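Local coordinates for protein 5'-deoxynucleotidase (Archaeoglobus fulgidus, PDB 1YNB) that probably hydrolyses 2'-deoxyribonucleoside 5'-phosphates to deoxyribonucleosides and phosphate, as a metal-dependent homodimeric enzyme of the HD-domain family, at residues Ala47-Ile52 and Ser121-Leu126; Arg144-Val149 and Val162-Lys167. All blocks are in the same frame, centred on the assembly; numbering follows the deposited sequence.

Contact 1: Ala47-Ile52 and Ser121-Leu126; sequences AIIAFI and SDADKL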
loop_
_atom_site.group_PDB
_atom_site.type_symbol
_atom_site.label_atom_id
_atom_site.label_comp_id
_atom_site.label_asym_id
_atom_site.label_seq_id
_atom_site.Cartn_x
_atom_site.Cartn_y
_atom_site.Cartn_z
ATOM N N ALA A 47 14.994 -3.945 -1.404
ATOM C CA ALA A 47 15.901 -2.797 -1.574
ATOM C C ALA A 47 16.075 -2.061 -0.271
ATOM O O ALA A 47 17.204 -1.749 0.124
ATOM C CB ALA A 47 15.411 -1.871 -2.706
ATOM N N ILE A 48 14.981 -1.794 0.450
ATOM C CA ILE A 48 15.081 -1.146 1.731
ATOM C C ILE A 48 15.881 -2.036 2.702
ATOM O O ILE A 48 16.759 -1.561 3.450
ATOM C CB ILE A 48 13.659 -0.800 2.244
ATOM C CG1 ILE A 48 13.068 0.285 1.326
ATOM C CG2 ILE A 48 13.671 -0.314 3.714
ATOM C CD1 ILE A 48 11.611 0.591 1.606
ATOM N N ILE A 49 15.616 -3.340 2.703
ATOM C CA ILE A 49 16.404 -4.198 3.584
ATOM C C ILE A 49 17.914 -4.163 3.239
ATOM O O ILE A 49 18.743 -4.180 4.149
ATOM C CB ILE A 49 15.919 -5.655 3.487
ATOM C CG1 ILE A 49 14.507 -5.716 4.141
ATOM C CG2 ILE A 49 16.861 -6.601 4.246
ATOM C CD1 ILE A 49 13.795 -7.138 3.939
ATOM N N ALA A 50 18.239 -4.141 1.945
ATOM C CA ALA A 50 19.645 -4.150 1.516
ATOM C C ALA A 50 20.341 -2.883 2.036
ATOM O O ALA A 50 21.497 -2.938 2.471
ATOM C CB ALA A 50 19.743 -4.246 0.012
ATOM N N PHE A 51 19.619 -1.768 2.001
ATOM C CA PHE A 51 20.095 -0.479 2.523
ATOM C C PHE A 51 20.403 -0.689 4.014
ATOM O O PHE A 51 21.496 -0.374 4.500
ATOM C CB PHE A 51 18.997 0.556 2.359
ATOM C CG PHE A 51 19.345 1.911 2.884
ATOM C CD1 PHE A 51 20.160 2.768 2.138
ATOM C CD2 PHE A 51 18.842 2.341 4.103
ATOM C CE1 PHE A 51 20.466 4.055 2.608
ATOM C CE2 PHE A 51 19.138 3.618 4.589
ATOM C CZ PHE A 51 19.965 4.473 3.809
ATOM N N ILE A 52 19.440 -1.261 4.746
ATOM C CA ILE A 52 19.643 -1.524 6.163
ATOM C C ILE A 52 20.840 -2.445 6.438
ATOM O O ILE A 52 21.627 -2.188 7.368
ATOM C CB ILE A 52 18.381 -2.159 6.787
ATOM C CG1 ILE A 52 17.262 -1.114 6.868
ATOM C CG2 ILE A 52 18.680 -2.651 8.213
ATOM C CD1 ILE A 52 15.873 -1.733 7.193
ATOM N N SER A 121 21.860 -10.350 -2.101
ATOM C CA SER A 121 21.530 -11.760 -1.907
ATOM C C SER A 121 20.858 -12.002 -0.556
ATOM O O SER A 121 19.834 -12.686 -0.494
ATOM C CB SER A 121 22.800 -12.624 -1.998
ATOM O OG SER A 121 22.462 -14.004 -1.971
ATOM N N ASP A 122 21.437 -11.461 0.514
ATOM C CA ASP A 122 20.878 -11.617 1.851
ATOM C C ASP A 122 19.512 -10.903 1.955
ATOM O O ASP A 122 18.578 -11.405 2.611
ATOM C CB ASP A 122 21.791 -11.012 2.912
ATOM C CG ASP A 122 22.840 -12.010 3.464
ATOM O OD1 ASP A 122 22.948 -13.170 2.989
ATOM O OD2 ASP A 122 23.545 -11.604 4.390
ATOM N N ALA A 123 19.412 -9.734 1.334
ATOM C CA ALA A 123 18.149 -8.962 1.403
ATOM C C ALA A 123 16.991 -9.689 0.719
ATOM O O ALA A 123 15.852 -9.622 1.206
ATOM C CB ALA A 123 18.346 -7.543 0.778
ATOM N N ASP A 124 17.279 -10.345 -0.403
ATOM C CA ASP A 124 16.317 -11.119 -1.201
ATOM C C ASP A 124 15.760 -12.206 -0.279
ATOM O O ASP A 124 14.539 -12.352 -0.124
ATOM C CB ASP A 124 17.057 -11.758 -2.390
ATOM C CG ASP A 124 16.188 -12.711 -3.200
ATOM O OD1 ASP A 124 16.747 -13.650 -3.803
ATOM O OD2 ASP A 124 14.944 -12.530 -3.267
ATOM N N LYS A 125 16.649 -12.965 0.340
ATOM C CA LYS A 125 16.221 -14.043 1.264
ATOM C C LYS A 125 15.548 -13.539 2.549
ATOM O O LYS A 125 14.603 -14.150 3.063
ATOM C CB LYS A 125 17.438 -14.898 1.644
ATOM C CG LYS A 125 18.073 -15.582 0.465
ATOM C CD LYS A 125 19.241 -16.416 0.992
ATOM C CE LYS A 125 20.333 -16.614 -0.034
ATOM N NZ LYS A 125 21.580 -16.965 0.735
ATOM N N LEU A 126 16.037 -12.452 3.118
ATOM C CA LEU A 126 15.413 -11.925 4.317
ATOM C C LEU A 126 14.013 -11.403 3.986
ATOM O O LEU A 126 13.113 -11.529 4.827
ATOM C CB LEU A 126 16.191 -10.748 4.923
ATOM C CG LEU A 126 17.059 -10.960 6.160
ATOM C CD1 LEU A 126 17.455 -9.567 6.692
ATOM C CD2 LEU A 126 16.310 -11.743 7.275
#
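Ile49 and Ala123 carry most of this helix-helix contact, with Leu126 filling in one turn further along its helix. The methyl of Ala123 points toward the helix of Ala47-Ile52 and comes down on the backbone: Ala123 CB is 3.6 Å from Ala50 N and 3.7 Å from Ala50 CB. Two alanines meeting at this point let the axes approach to 8.3 Å, and the CA atoms of Ala50 and Ala123 stand only 5.0 Å apart. Ile49 reaches across with its short branch. Placed anti to the backbone N, Ile49 CG2 touches both Ala123 CB and Leu126 CD1, each at 3.9 Å, while chi1 of -69° puts CG1 beside the backbone N. The side-chain contacts are all apolar, no hydrogen bond crosses, and all four touching residues are buried. Asp124, pointing away from this interface, makes a weak hydrogen bond to His42, consistent with the H...HD...D metal site of HD-domain enzymes, though no metal is bound to them here. Helices 39-56 and 117-135 thus cross at 127° inside the all-helical fold; helix 154-166 packs on Leu126 through Ile159 and Tyr160, helix 61-73 covers Ala47 and Phe51, and Ile14 of the second subunit lies on Ile49.

Contact 2: Arg144-Val149 and Val162-Lys167; sequences RFAENV and VLMERK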
loop_
_atom_site.group_PDB
_atom_site.type_symbol
_atom_site.label_atom_id
_atom_site.label_comp_id
_atom_site.label_asym_id
_atom_site.label_seq_id
_atom_site.Cartn_x
_atom_site.Cartn_y
_atom_site.Cartn_z
ATOM N N ARG A 144 7.372 -21.938 6.171
ATOM C CA ARG A 144 8.497 -22.722 5.687
ATOM C C ARG A 144 9.431 -21.868 4.839
ATOM O O ARG A 144 10.631 -22.168 4.752
ATOM C CB ARG A 144 8.036 -23.913 4.836
ATOM C CG ARG A 144 7.284 -25.006 5.582
ATOM C CD ARG A 144 8.034 -25.469 6.821
ATOM N NE ARG A 144 7.522 -26.735 7.346
ATOM C CZ ARG A 144 6.252 -26.976 7.666
ATOM N NH1 ARG A 144 5.323 -26.032 7.524
ATOM N NH2 ARG A 144 5.905 -28.184 8.117
ATOM N N PHE A 145 8.886 -20.851 4.175
ATOM C CA PHE A 145 9.730 -19.976 3.351
ATOM C C PHE A 145 10.653 -19.122 4.232
ATOM O O PHE A 145 11.562 -18.462 3.722
ATOM C CB PHE A 145 8.869 -19.052 2.456
ATOM C CG PHE A 145 8.164 -19.756 1.308
ATOM C CD1 PHE A 145 8.719 -19.760 0.019
ATOM C CD2 PHE A 145 6.915 -20.347 1.497
ATOM C CE1 PHE A 145 8.036 -20.332 -1.067
ATOM C CE2 PHE A 145 6.223 -20.923 0.420
ATOM C CZ PHE A 145 6.782 -20.913 -0.864
ATOM N N ALA A 146 10.412 -19.091 5.536
ATOM C CA ALA A 146 11.248 -18.326 6.436
ATOM C C ALA A 146 12.156 -19.232 7.254
ATOM O O ALA A 146 12.902 -18.738 8.081
ATOM C CB ALA A 146 10.404 -17.504 7.383
ATOM N N GLU A 147 12.050 -20.544 7.060
ATOM C CA GLU A 147 12.849 -21.505 7.811
ATOM C C GLU A 147 14.075 -21.986 7.044
ATOM O O GLU A 147 14.071 -22.056 5.813
ATOM C CB GLU A 147 11.971 -22.719 8.224
ATOM C CG GLU A 147 10.884 -22.320 9.247
ATOM C CD GLU A 147 9.901 -23.431 9.653
ATOM O OE1 GLU A 147 9.752 -24.398 8.887
ATOM O OE2 GLU A 147 9.261 -23.295 10.730
ATOM N N ASN A 148 15.115 -22.332 7.798
ATOM C CA ASN A 148 16.373 -22.831 7.231
ATOM C C ASN A 148 16.911 -21.884 6.157
ATOM O O ASN A 148 17.292 -22.313 5.046
ATOM C CB ASN A 148 16.153 -24.217 6.613
ATOM C CG ASN A 148 15.319 -25.129 7.503
ATOM O OD1 ASN A 148 15.612 -25.306 8.695
ATOM N ND2 ASN A 148 14.269 -25.720 6.921
ATOM N N VAL A 149 16.933 -20.598 6.481
ATOM C CA VAL A 149 17.407 -19.617 5.523
ATOM C C VAL A 149 18.889 -19.454 5.723
ATOM O O VAL A 149 19.345 -19.239 6.843
ATOM C CB VAL A 149 16.711 -18.260 5.718
ATOM C CG1 VAL A 149 17.352 -17.200 4.815
ATOM C CG2 VAL A 149 15.252 -18.403 5.380
ATOM N N VAL A 162 16.005 -12.260 15.200
ATOM C CA VAL A 162 14.946 -11.553 15.909
ATOM C C VAL A 162 13.594 -11.745 15.201
ATOM O O VAL A 162 12.575 -11.892 15.875
ATOM C CB VAL A 162 15.286 -10.038 16.075
ATOM C CG1 VAL A 162 14.114 -9.269 16.711
ATOM C CG2 VAL A 162 16.511 -9.922 16.993
ATOM N N LEU A 163 13.597 -11.753 13.863
ATOM C CA LEU A 163 12.363 -11.965 13.081
ATOM C C LEU A 163 11.715 -13.267 13.564
ATOM O O LEU A 163 10.504 -13.318 13.818
ATOM C CB LEU A 163 12.683 -12.164 11.599
ATOM C CG LEU A 163 11.721 -12.017 10.397
ATOM C CD1 LEU A 163 11.930 -13.188 9.422
ATOM C CD2 LEU A 163 10.281 -11.769 10.810
ATOM N N MET A 164 12.524 -14.322 13.636
ATOM C CA MET A 164 12.001 -15.631 14.034
ATOM C C MET A 164 11.750 -15.805 15.527
ATOM O O MET A 164 10.954 -16.676 15.926
ATOM C CB MET A 164 12.912 -16.739 13.484
ATOM C CG MET A 164 13.097 -16.721 11.925
ATOM S SD MET A 164 11.523 -16.849 10.997
ATOM C CE MET A 164 11.292 -18.708 11.009
ATOM N N GLU A 165 12.414 -15.005 16.366
ATOM C CA GLU A 165 12.167 -15.076 17.804
ATOM C C GLU A 165 10.792 -14.466 18.050
ATOM O O GLU A 165 9.998 -14.995 18.822
ATOM C CB GLU A 165 13.170 -14.242 18.596
ATOM C CG GLU A 165 14.567 -14.814 18.653
ATOM C CD GLU A 165 15.468 -13.971 19.542
ATOM O OE1 GLU A 165 15.611 -12.741 19.282
ATOM O OE2 GLU A 165 16.019 -14.547 20.508
ATOM N N ARG A 166 10.523 -13.350 17.372
ATOM C CA ARG A 166 9.270 -12.636 17.557
ATOM C C ARG A 166 8.077 -13.218 16.810
ATOM O O ARG A 166 6.984 -13.296 17.385
ATOM C CB ARG A 166 9.404 -11.165 17.107
ATOM C CG ARG A 166 10.432 -10.321 17.856
ATOM C CD ARG A 166 10.463 -8.848 17.321
ATOM N NE ARG A 166 9.198 -8.115 17.523
ATOM C CZ ARG A 166 8.277 -7.885 16.579
ATOM N NH1 ARG A 166 8.463 -8.321 15.344
ATOM N NH2 ARG A 166 7.145 -7.227 16.886
ATOM N N LYS A 167 8.304 -13.612 15.550
ATOM C CA LYS A 167 7.258 -14.093 14.643
ATOM C C LYS A 167 6.001 -13.272 14.891
ATOM O O LYS A 167 4.914 -13.782 15.103
ATOM C CB LYS A 167 6.990 -15.585 14.820
ATOM C CG LYS A 167 8.105 -16.461 14.267
ATOM C CD LYS A 167 7.638 -17.913 14.107
ATOM C CE LYS A 167 8.787 -18.856 13.767
ATOM N NZ LYS A 167 9.676 -19.086 14.929
#
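Ala146 and Met164 have the nearest CA atoms of the two segments, 8.1 Å apart, between a 3-10 turn running out into loop at 144-149 and the last turn of helix 154-166, which Lys167 leaves with positive phi. Met164 bridges that distance. Its chain bends at chi2 (-58°) and again at chi3 (-84°), which brings the thioether round to Ala146: Met164 SD sits 3.8 Å from Ala146 CB, and the terminal Met164 CE lies 3.3 Å from Ala146 O. That oxygen accepts a hydrogen bond from Tyr160 OH, one turn before Met164 on the same helix, while the Met164 methyl only packs against it. Glu147 adds only its aliphatic part, Glu147 CG at 4.0 Å from Met164 CE, with the two side chains crossing at about a right angle. An alanine in place of Met164 would remove the thioether and is likely to open a gap beside Ala146, leaving Glu147 CG without its partner across this contact. On the helix side, the Lys167 chain runs extended as far as CE, and a turn at chi4 (72°) brings Lys167 NZ to Met164 O, 2.9 Å away, approaching within the plane of the carbonyl toward one of its lone pairs. Ala146 also packs on Ala129 of helix 117-135, as does Leu163. The arrangement is a helix C-terminus packed against the connection that precedes the helix, a peripheral part of this all-helical fold.

How the contacts relate
Contact 1 belongs to the core, about 7 Å from the centre of the chain to its own centre, with all its touching residues buried; contact 2 lies nearer the surface, about 16 Å out and partly buried. Consecutive helices tie them together: helix 117-135 supplies one side of contact 1 and helix 154-166 one side of contact 2, and each also packs on the other contact, through Ala129 and Ile159. Their centres are about 15 Å apart, and they meet directly where Lys125 CB packs on Val149 CG1 at 3.9 Å. The chemistry follows the place: small and branched aliphatics in contact 1, a bent thioether chain against a loop, with charged groups nearby, in contact 2. Both touch the second subunit.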